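Local coordinates for multiheme cytochrome cf (Carboxydothermus ferrireducens DSM 11255, PDB 6QVM), which probably acts as an extracellular Fe(III) reductase, anchored in the S-layer and passing electrons through its c-type hemes to insoluble substrates, at residues A196-R199 with T200-V203; H243-M246 with V247-P250; I658-T661 with A662-E665. All coordinates share one frame; numbering follows the deposited sequence.

Contact 1. Residues A196-R199 with T200-V203; sequences AASR and TEVV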
loop_
_atom_site.group_PDB
_atom_site.type_symbol
_atom_site.label_atom_id
_atom_site.label_comp_id
_atom_site.label_asym_id
_atom_site.label_seq_id
_atom_site.Cartn_x
_atom_site.Cartn_y
_atom_site.Cartn_z
ATOM N N ALA A 196 19.975 -40.393 27.412
ATOM C CA ALA A 196 19.763 -39.080 26.820
ATOM C C ALA A 196 20.288 -39.070 25.393
ATOM O O ALA A 196 21.431 -39.457 25.143
ATOM C CB ALA A 196 20.465 -38.005 27.650
ATOM N N ALA A 197 19.439 -38.665 24.452
ATOM C CA ALA A 197 19.863 -38.575 23.062
ATOM C C ALA A 197 20.975 -37.546 22.920
ATOM O O ALA A 197 20.877 -36.434 23.447
ATOM C CB ALA A 197 18.679 -38.199 22.178
ATOM N N SER A 198 22.036 -37.923 22.216
ATOM C CA SER A 198 23.124 -36.988 21.989
ATOM C C SER A 198 22.762 -36.020 20.870
ATOM O O SER A 198 21.886 -36.277 20.042
ATOM C CB SER A 198 24.416 -37.728 21.645
ATOM O OG SER A 198 24.268 -38.509 20.472
ATOM N N ARG A 199 23.460 -34.888 20.863
ATOM C CA ARG A 199 23.260 -33.887 19.824
ATOM C C ARG A 199 23.354 -34.497 18.427
ATOM O O ARG A 199 22.562 -34.164 17.538
ATOM C CB ARG A 199 24.284 -32.770 20.015
ATOM C CG ARG A 199 24.212 -31.658 18.982
ATOM C CD ARG A 199 24.596 -30.311 19.561
ATOM N NE ARG A 199 23.390 -29.541 19.875
ATOM C CZ ARG A 199 23.125 -28.963 21.050
ATOM N NH1 ARG A 199 23.983 -29.057 22.065
ATOM N NH2 ARG A 199 22.000 -28.272 21.216
ATOM N N THR A 200 24.321 -35.396 18.222
ATOM C CA THR A 200 24.491 -36.053 16.931
ATOM C C THR A 200 23.229 -36.799 16.515
ATOM O O THR A 200 22.817 -36.739 15.350
ATOM C CB THR A 200 25.684 -37.009 16.994
ATOM O OG1 THR A 200 26.897 -36.256 17.116
ATOM C CG2 THR A 200 25.746 -37.897 15.751
ATOM N N GLU A 201 22.582 -37.479 17.465
ATOM C CA GLU A 201 21.396 -38.265 17.135
ATOM C C GLU A 201 20.186 -37.374 16.882
ATOM O O GLU A 201 19.370 -37.670 16.003
ATOM C CB GLU A 201 21.112 -39.271 18.246
ATOM C CG GLU A 201 22.196 -40.330 18.375
ATOM C CD GLU A 201 21.904 -41.337 19.473
ATOM O OE1 GLU A 201 21.848 -40.929 20.656
ATOM O OE2 GLU A 201 21.695 -42.529 19.149
ATOM N N VAL A 202 20.056 -36.282 17.640
ATOM C CA VAL A 202 18.989 -35.314 17.390
ATOM C C VAL A 202 19.139 -34.707 16.001
ATOM O O VAL A 202 18.176 -34.625 15.228
ATOM C CB VAL A 202 18.984 -34.226 18.479
ATOM C CG1 VAL A 202 18.001 -33.122 18.122
ATOM C CG2 VAL A 202 18.641 -34.828 19.832
ATOM N N VAL A 203 20.359 -34.287 15.657
ATOM C CA VAL A 203 20.596 -33.640 14.371
ATOM C C VAL A 203 20.395 -34.626 13.227
ATOM O O VAL A 203 19.836 -34.276 12.181
ATOM C CB VAL A 203 22.000 -33.011 14.353
ATOM C CG1 VAL A 203 22.429 -32.675 12.929
ATOM C CG2 VAL A 203 22.021 -31.776 15.225
#

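Contact 2. Residues H243-M246 with V247-P250; sequences HPNM and VKTP. With HEC (heme c), chain J.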
loop_
_atom_site.group_PDB
_atom_site.type_symbol
_atom_site.label_atom_id
_atom_site.label_comp_id
_atom_site.label_asym_id
_atom_site.label_seq_id
_atom_site.Cartn_x
_atom_site.Cartn_y
_atom_site.Cartn_z
ATOM N N HIS A 243 -8.872 -2.543 1.653
ATOM C CA HIS A 243 -8.274 -3.315 0.566
ATOM C C HIS A 243 -8.191 -4.804 0.907
ATOM O O HIS A 243 -8.779 -5.621 0.186
ATOM C CB HIS A 243 -6.885 -2.768 0.206
ATOM C CG HIS A 243 -6.906 -1.668 -0.805
ATOM N ND1 HIS A 243 -6.047 -0.592 -0.749
ATOM C CD2 HIS A 243 -7.680 -1.476 -1.898
ATOM C CE1 HIS A 243 -6.288 0.214 -1.768
ATOM N NE2 HIS A 243 -7.275 -0.300 -2.480
ATOM N N PRO A 244 -7.515 -5.212 1.989
ATOM C CA PRO A 244 -7.409 -6.653 2.262
ATOM C C PRO A 244 -8.694 -7.284 2.771
ATOM O O PRO A 244 -8.749 -8.515 2.882
ATOM C CB PRO A 244 -6.305 -6.726 3.320
ATOM C CG PRO A 244 -6.449 -5.455 4.063
ATOM C CD PRO A 244 -6.826 -4.424 3.031
ATOM N N ASN A 245 -9.729 -6.495 3.063
ATOM C CA ASN A 245 -10.978 -7.006 3.614
ATOM C C ASN A 245 -12.116 -7.047 2.599
ATOM O O ASN A 245 -13.269 -7.257 2.987
ATOM C CB ASN A 245 -11.395 -6.167 4.827
ATOM C CG ASN A 245 -10.461 -6.345 6.012
ATOM O OD1 ASN A 245 -10.395 -7.421 6.608
ATOM N ND2 ASN A 245 -9.737 -5.290 6.362
ATOM N N MET A 246 -11.823 -6.856 1.312
ATOM C CA MET A 246 -12.886 -6.746 0.315
ATOM C C MET A 246 -13.715 -8.024 0.208
ATOM O O MET A 246 -14.924 -7.958 -0.053
ATOM C CB MET A 246 -12.286 -6.388 -1.046
ATOM C CG MET A 246 -13.285 -6.305 -2.192
ATOM S SD MET A 246 -14.414 -4.905 -2.057
ATOM C CE MET A 246 -15.173 -4.913 -3.679
ATOM N N VAL A 247 -13.101 -9.184 0.422
ATOM C CA VAL A 247 -13.749 -10.472 0.186
ATOM C C VAL A 247 -13.628 -11.317 1.446
ATOM O O VAL A 247 -12.515 -11.614 1.898
ATOM C CB VAL A 247 -13.139 -11.201 -1.023
ATOM C CG1 VAL A 247 -13.792 -12.551 -1.221
ATOM C CG2 VAL A 247 -13.262 -10.341 -2.278
ATOM N N LYS A 248 -14.769 -11.717 1.998
ATOM C CA LYS A 248 -14.830 -12.506 3.219
ATOM C C LYS A 248 -15.618 -13.788 2.995
ATOM O O LYS A 248 -16.338 -13.938 2.003
ATOM C CB LYS A 248 -15.477 -11.723 4.367
ATOM C CG LYS A 248 -14.700 -10.499 4.812
ATOM C CD LYS A 248 -13.291 -10.894 5.201
ATOM C CE LYS A 248 -12.541 -9.730 5.805
ATOM N NZ LYS A 248 -11.138 -10.096 6.117
ATOM N N THR A 249 -15.480 -14.709 3.944
ATOM C CA THR A 249 -16.396 -15.826 4.097
ATOM C C THR A 249 -17.385 -15.517 5.216
ATOM O O THR A 249 -17.091 -14.720 6.115
ATOM C CB THR A 249 -15.632 -17.122 4.396
ATOM O OG1 THR A 249 -14.818 -16.947 5.565
ATOM C CG2 THR A 249 -14.755 -17.523 3.215
ATOM N N PRO A 250 -18.584 -16.112 5.175
ATOM C CA PRO A 250 -19.635 -15.728 6.142
ATOM C C PRO A 250 -19.262 -15.887 7.613
ATOM O O PRO A 250 -19.727 -15.091 8.439
ATOM C CB PRO A 250 -20.802 -16.645 5.753
ATOM C CG PRO A 250 -20.624 -16.839 4.291
ATOM C CD PRO A 250 -19.131 -16.926 4.072
HETATM FE FE HEC J . -7.872 0.675 -4.048
HETATM C CHA HEC J . -10.605 0.852 -2.029
HETATM C CHB HEC J . -6.913 3.825 -3.012
HETATM C CHC HEC J . -4.844 0.284 -5.636
HETATM C CHD HEC J . -9.043 -2.204 -5.559
HETATM N NA HEC J . -8.603 2.074 -2.758
HETATM C C1A HEC J . -9.787 1.961 -2.058
HETATM C C2A HEC J . -10.023 3.209 -1.361
HETATM C C3A HEC J . -9.007 4.032 -1.636
HETATM C C4A HEC J . -8.100 3.336 -2.523
HETATM C CMA HEC J . -8.846 5.472 -1.112
HETATM C CAA HEC J . -11.243 3.520 -0.468
HETATM C CBA HEC J . -10.894 3.207 0.983
HETATM C CGA HEC J . -12.037 3.650 1.858
HETATM O O1A HEC J . -13.222 3.479 1.456
HETATM O O2A HEC J . -11.756 4.173 2.967
HETATM N NB HEC J . -6.198 1.841 -4.288
HETATM C C1B HEC J . -5.991 3.089 -3.728
HETATM C C2B HEC J . -4.638 3.499 -4.027
HETATM C C3B HEC J . -4.062 2.526 -4.763
HETATM C C4B HEC J . -5.037 1.460 -4.936
HETATM C CMB HEC J . -4.045 4.858 -3.588
HETATM C CAB HEC J . -2.621 2.512 -5.332
HETATM C CBB HEC J . -1.539 2.640 -4.230
HETATM N NC HEC J . -7.120 -0.673 -5.400
HETATM C C1C HEC J . -5.808 -0.691 -5.855
HETATM C C2C HEC J . -5.614 -1.905 -6.634
HETATM C C3C HEC J . -6.753 -2.635 -6.565
HETATM C C4C HEC J . -7.732 -1.845 -5.820
HETATM C CMC HEC J . -4.268 -2.337 -7.269
HETATM C CAC HEC J . -7.063 -4.008 -7.237
HETATM C CBC HEC J . -6.104 -5.147 -6.811
HETATM N ND HEC J . -9.558 -0.492 -3.832
HETATM C C1D HEC J . -9.834 -1.647 -4.569
HETATM C C2D HEC J . -11.109 -2.167 -4.135
HETATM C C3D HEC J . -11.588 -1.212 -3.037
HETATM C C4D HEC J . -10.565 -0.205 -2.913
HETATM C CMD HEC J . -11.841 -3.417 -4.657
HETATM C CAD HEC J . -12.880 -1.316 -2.211
HETATM C CBD HEC J . -12.465 -1.997 -0.903
HETATM C CGD HEC J . -13.650 -2.333 -0.034
HETATM O O1D HEC J . -14.708 -1.670 -0.196
HETATM O O2D HEC J . -13.529 -3.254 0.820
HETATM O O HOH W 1 -10.416 -10.796 3.395
#

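Contact 3. Residues I658-T661 with A662-E665; sequences IHNT and ALTE. With HEC (heme c), chain N.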
loop_
_atom_site.group_PDB
_atom_site.type_symbol
_atom_site.label_atom_id
_atom_site.label_comp_id
_atom_site.label_asym_id
_atom_site.label_seq_id
_atom_site.Cartn_x
_atom_site.Cartn_y
_atom_site.Cartn_z
ATOM N N ILE A 658 -15.386 33.238 -6.426
ATOM C CA ILE A 658 -16.225 32.258 -5.746
ATOM C C ILE A 658 -15.561 31.769 -4.462
ATOM O O ILE A 658 -16.242 31.511 -3.463
ATOM C CB ILE A 658 -16.557 31.093 -6.696
ATOM C CG1 ILE A 658 -17.420 31.587 -7.859
ATOM C CG2 ILE A 658 -17.268 29.977 -5.952
ATOM C CD1 ILE A 658 -18.812 32.004 -7.439
ATOM N N HIS A 659 -14.232 31.647 -4.451
ATOM C CA HIS A 659 -13.527 31.198 -3.255
ATOM C C HIS A 659 -13.789 32.078 -2.037
ATOM O O HIS A 659 -13.516 31.642 -0.913
ATOM C CB HIS A 659 -12.018 31.130 -3.532
ATOM C CG HIS A 659 -11.620 29.993 -4.425
ATOM N ND1 HIS A 659 -10.354 29.863 -4.952
ATOM C CD2 HIS A 659 -12.329 28.937 -4.892
ATOM C CE1 HIS A 659 -10.296 28.773 -5.699
ATOM N NE2 HIS A 659 -11.482 28.192 -5.678
ATOM N N ASN A 660 -14.285 33.303 -2.231
ATOM C CA ASN A 660 -14.659 34.191 -1.137
ATOM C C ASN A 660 -15.347 35.425 -1.705
ATOM O O ASN A 660 -14.683 36.418 -2.018
ATOM C CB ASN A 660 -13.442 34.602 -0.299
ATOM C CG ASN A 660 -13.837 35.162 1.062
ATOM O OD1 ASN A 660 -14.948 35.662 1.247
ATOM N ND2 ASN A 660 -12.929 35.074 2.022
ATOM N N THR A 661 -16.679 35.368 -1.836
ATOM C CA THR A 661 -17.404 36.451 -2.499
ATOM C C THR A 661 -17.220 37.774 -1.763
ATOM O O THR A 661 -17.124 38.835 -2.392
ATOM C CB THR A 661 -18.890 36.108 -2.617
ATOM O OG1 THR A 661 -19.393 35.743 -1.324
ATOM C CG2 THR A 661 -19.098 34.972 -3.601
ATOM N N ALA A 662 -17.147 37.729 -0.432
ATOM C CA ALA A 662 -17.070 38.956 0.354
ATOM C C ALA A 662 -15.669 39.557 0.334
ATOM O O ALA A 662 -15.515 40.780 0.229
ATOM C CB ALA A 662 -17.515 38.688 1.790
ATOM N N LEU A 663 -14.636 38.719 0.431
ATOM C CA LEU A 663 -13.281 39.228 0.249
ATOM C C LEU A 663 -13.082 39.759 -1.163
ATOM O O LEU A 663 -12.296 40.688 -1.370
ATOM C CB LEU A 663 -12.249 38.139 0.558
ATOM C CG LEU A 663 -10.783 38.576 0.475
ATOM C CD1 LEU A 663 -10.542 39.740 1.418
ATOM C CD2 LEU A 663 -9.844 37.423 0.789
ATOM N N THR A 664 -13.808 39.209 -2.136
ATOM C CA THR A 664 -13.627 39.610 -3.528
ATOM C C THR A 664 -14.148 41.021 -3.775
ATOM O O THR A 664 -13.480 41.833 -4.423
ATOM C CB THR A 664 -14.318 38.607 -4.449
ATOM O OG1 THR A 664 -13.536 37.407 -4.515
ATOM C CG2 THR A 664 -14.492 39.187 -5.847
ATOM N N GLU A 665 -15.338 41.338 -3.264
ATOM C CA GLU A 665 -15.884 42.672 -3.485
ATOM C C GLU A 665 -15.151 43.711 -2.649
ATOM O O GLU A 665 -14.911 44.831 -3.115
ATOM C CB GLU A 665 -17.383 42.677 -3.198
ATOM C CG GLU A 665 -18.187 41.914 -4.242
ATOM C CD GLU A 665 -19.684 42.121 -4.112
ATOM O OE1 GLU A 665 -20.214 41.970 -2.993
ATOM O OE2 GLU A 665 -20.332 42.445 -5.130
HETATM FE FE HEC N . -11.757 26.339 -6.111
HETATM C CHA HEC N . -11.041 27.449 -9.255
HETATM C CHB HEC N . -8.381 25.554 -5.659
HETATM C CHC HEC N . -12.343 25.610 -2.855
HETATM C CHD HEC N . -15.162 26.701 -6.664
HETATM N NA HEC N . -10.040 26.458 -7.223
HETATM C C1A HEC N . -9.987 26.948 -8.514
HETATM C C2A HEC N . -8.612 26.851 -8.965
HETATM C C3A HEC N . -7.880 26.326 -7.982
HETATM C C4A HEC N . -8.761 26.072 -6.868
HETATM C CMA HEC N . -6.367 26.037 -8.043
HETATM C CAA HEC N . -8.095 27.282 -10.349
HETATM C CBA HEC N . -8.473 26.162 -11.295
HETATM C CGA HEC N . -8.447 26.672 -12.704
HETATM O O1A HEC N . -9.460 26.482 -13.424
HETATM O O2A HEC N . -7.415 27.267 -13.105
HETATM N NB HEC N . -10.576 25.673 -4.555
HETATM C C1B HEC N . -9.201 25.512 -4.556
HETATM C C2B HEC N . -8.769 25.293 -3.191
HETATM C C3B HEC N . -9.869 25.294 -2.407
HETATM C C4B HEC N . -11.026 25.538 -3.258
HETATM C CMB HEC N . -7.299 25.043 -2.777
HETATM C CAB HEC N . -9.927 25.093 -0.872
HETATM C CBB HEC N . -9.158 26.210 -0.130
HETATM N NC HEC N . -13.442 26.158 -5.000
HETATM C C1C HEC N . -13.444 25.856 -3.651
HETATM C C2C HEC N . -14.819 25.852 -3.187
HETATM C C3C HEC N . -15.611 26.193 -4.224
HETATM C C4C HEC N . -14.754 26.370 -5.388
HETATM C CMC HEC N . -15.249 25.607 -1.722
HETATM C CAC HEC N . -17.159 26.328 -4.231
HETATM C CBC HEC N . -17.626 27.472 -3.303
HETATM N ND HEC N . -12.930 26.976 -7.715
HETATM C C1D HEC N . -14.323 27.047 -7.706
HETATM C C2D HEC N . -14.758 27.555 -8.983
HETATM C C3D HEC N . -13.481 27.787 -9.803
HETATM C C4D HEC N . -12.388 27.406 -8.929
HETATM C CMD HEC N . -16.210 27.801 -9.435
HETATM C CAD HEC N . -13.410 28.327 -11.249
HETATM C CBD HEC N . -12.775 27.258 -12.132
HETATM C CGD HEC N . -13.635 26.990 -13.341
HETATM O O1D HEC N . -13.901 25.790 -13.628
HETATM O O2D HEC N . -14.059 27.969 -14.015
#

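Contact 1. Residues A196-R199 with T200-V203
Glu-201 folds back along Ser-198, the N-cap residue of helix 199-212, and its side chain can be followed atom by atom past the serine. CB of Glu-201 lies 3.6 Å from Ser-198 O, the carbonyl oxygen at the start of the helix. CG, placed beside the glutamate's own backbone N (chi1 -66°), passes 3.5 Å from Ser-198 OG. From there the chain stays extended: CD of Glu-201 runs alongside the same hydroxyl, 3.8 Å from Ser-198 OG, and OE1 reaches the backbone ahead of the first turn. Here Ser-198 N donates to Glu-201 OE1 at 3.4 Å, a weak bond by its length but nearly straight, 168° at the hydrogen. Ser-198 OG gives the same oxygen a second weak bond, so two donors of one residue converge on a single carboxylate oxygen. The other oxygen, OE2, forms a long, weak ion pair with Lys-129. With an alanine here, the amide N-H of Ser-198 would probably be left without this acceptor, and the serine hydroxyl would be freer to turn.

Past the cap, the helix starts regularly. Val-202 N donates to Ser-198 O at 3.0 Å, and Val-203 N to Arg-199 O at 2.9 Å. Ala-197 CB, just ahead of the cap, rests 4.1 Å from Val-202 CG2, an apolar clasp across the helix start. Arg-199 turns the other way, its NE held by Leu-95 O. The glutamate's return to the N-cap amide is one half of a capping box, joined here to a hydrophobic staple between Ala-197 and Val-202, and the segment probably belongs to the S-layer binding part of the protein.

Contact 2. Residues H243-M246 with V247-P250
Lys-248 and Asn-245 meet on the looser, polar side of this turn, whereas Met-246 and Val-247 form its buried side, Met-246 against heme c of chain J and Val-247 against strand 270-275. On the polar side Lys-248 NZ donates to Asn-245 OD1 at 2.8 Å, in the carbonyl plane and on a lone pair, with a C=O...N angle of 137°. The lysine curls to get there: a bend at chi2 (-56°) turns the chain back toward the asparagine. Asn-245 ND2 is bonded to Thr-241 O and Ser-239 O, which fixes the rotation of the amide and presents OD1 to the ammonium group. A water completes the grip, accepting from Lys-248 NZ at 2.9 Å and donating to Pro-244 O and Val-247 O.

The packed side is mostly apolar, apart from the heme propionate that the sulfur meets. Met-246 CG lies 4.0 Å from Val-247 CG2, and its sulfur reaches the heme, with SD 3.4 Å from the propionate carbon CGD. The methyl CE of Met-246 adds a contact of 3.8 Å to heme CMD. At the start of the turn His-243 NE2 binds the heme iron at 1.9 Å, and His-387 supplies the other histidine ligand.

From this heme-binding turn the chain enters strand 247-248, an outermost strand of a five-stranded antiparallel sheet. Backbone bonds tie Met-246 to Asn-275 and Lys-248 to Val-273, while the Val-247 side chain packs on Tyr-272 and Ile-274 of the adjacent strand 270-275.

Contact 3. Residues I658-T661 with A662-E665
Asn-660 lays its amide against Leu-663 and caps the N-terminus of helix 661-672, an asparagine N-cap that directly follows a heme-ligating histidine. The two side chains meet at a slant: Asn-660 CG is 3.4 Å from Leu-663 CB, and ND2 of the amide lies 4.1 Å from Leu-663 CD2. Because CG is anti to the backbone N (chi1 -163°), the amide swings over the first turn, and OD1 accepts from Leu-663 N at 3.2 Å. The N-H aims almost straight at this oxygen but arrives well above the amide plane, 75° out of it, so the cap does not use an in-plane lone pair. Asn-660 ND2 donates to Val-522 O, which ties the buried amide to helix 519-524 and holds its rotation.

Thr-664 approaches the same asparagine from the helix. Its OG1 sits beside its own backbone N, and thus N and OG1 both point at one carbonyl: Thr-664 N reaches Asn-660 O at 2.9 Å. Thr-661 leads its side chain the other way, onto Trp-612 of helix 606-628 and toward another heme, while its carbonyl O accepts from Glu-665 N at 3.2 Å. Glu-665 itself ends in a salt bridge with Lys-615.

Ahead of the cap, the His-659 imidazole meets the heme of chain N through its NE2 edge. NE2 of His-659 binds the iron at 1.9 Å, His-553 being the other protein ligand, and Asp-653 OD1 holds ND1. Ile-658 CG2 touches heme CBC at 3.7 Å. The Asn-660 carbonyl oxygen carries its second bond from Thr-664 OG1, also 2.9 Å long, with the hydroxyl 45° out of the carbonyl plane.

In the fold
Contacts 1 and 3 both cap the start of a helix, yet their centres lie about 85 Å apart, on opposite sides of the chain's centre. Contact 1 is partly buried, has no heme among its atoms, and adds two weak bonds to a probably charged carboxylate to its regular backbone bonds. Contact 3 is buried, and its neutral amide and hydroxyl work beside a heme. Contact 2, nearest the middle of the chain with its centre about 16 Å from the chain's centre, is a turn into a sheet edge and pairs a lysine with an amide and water. Contacts 2 and 3 each include a histidine that binds a heme iron, but the hemes differ and the contact centres lie about 47 Å apart.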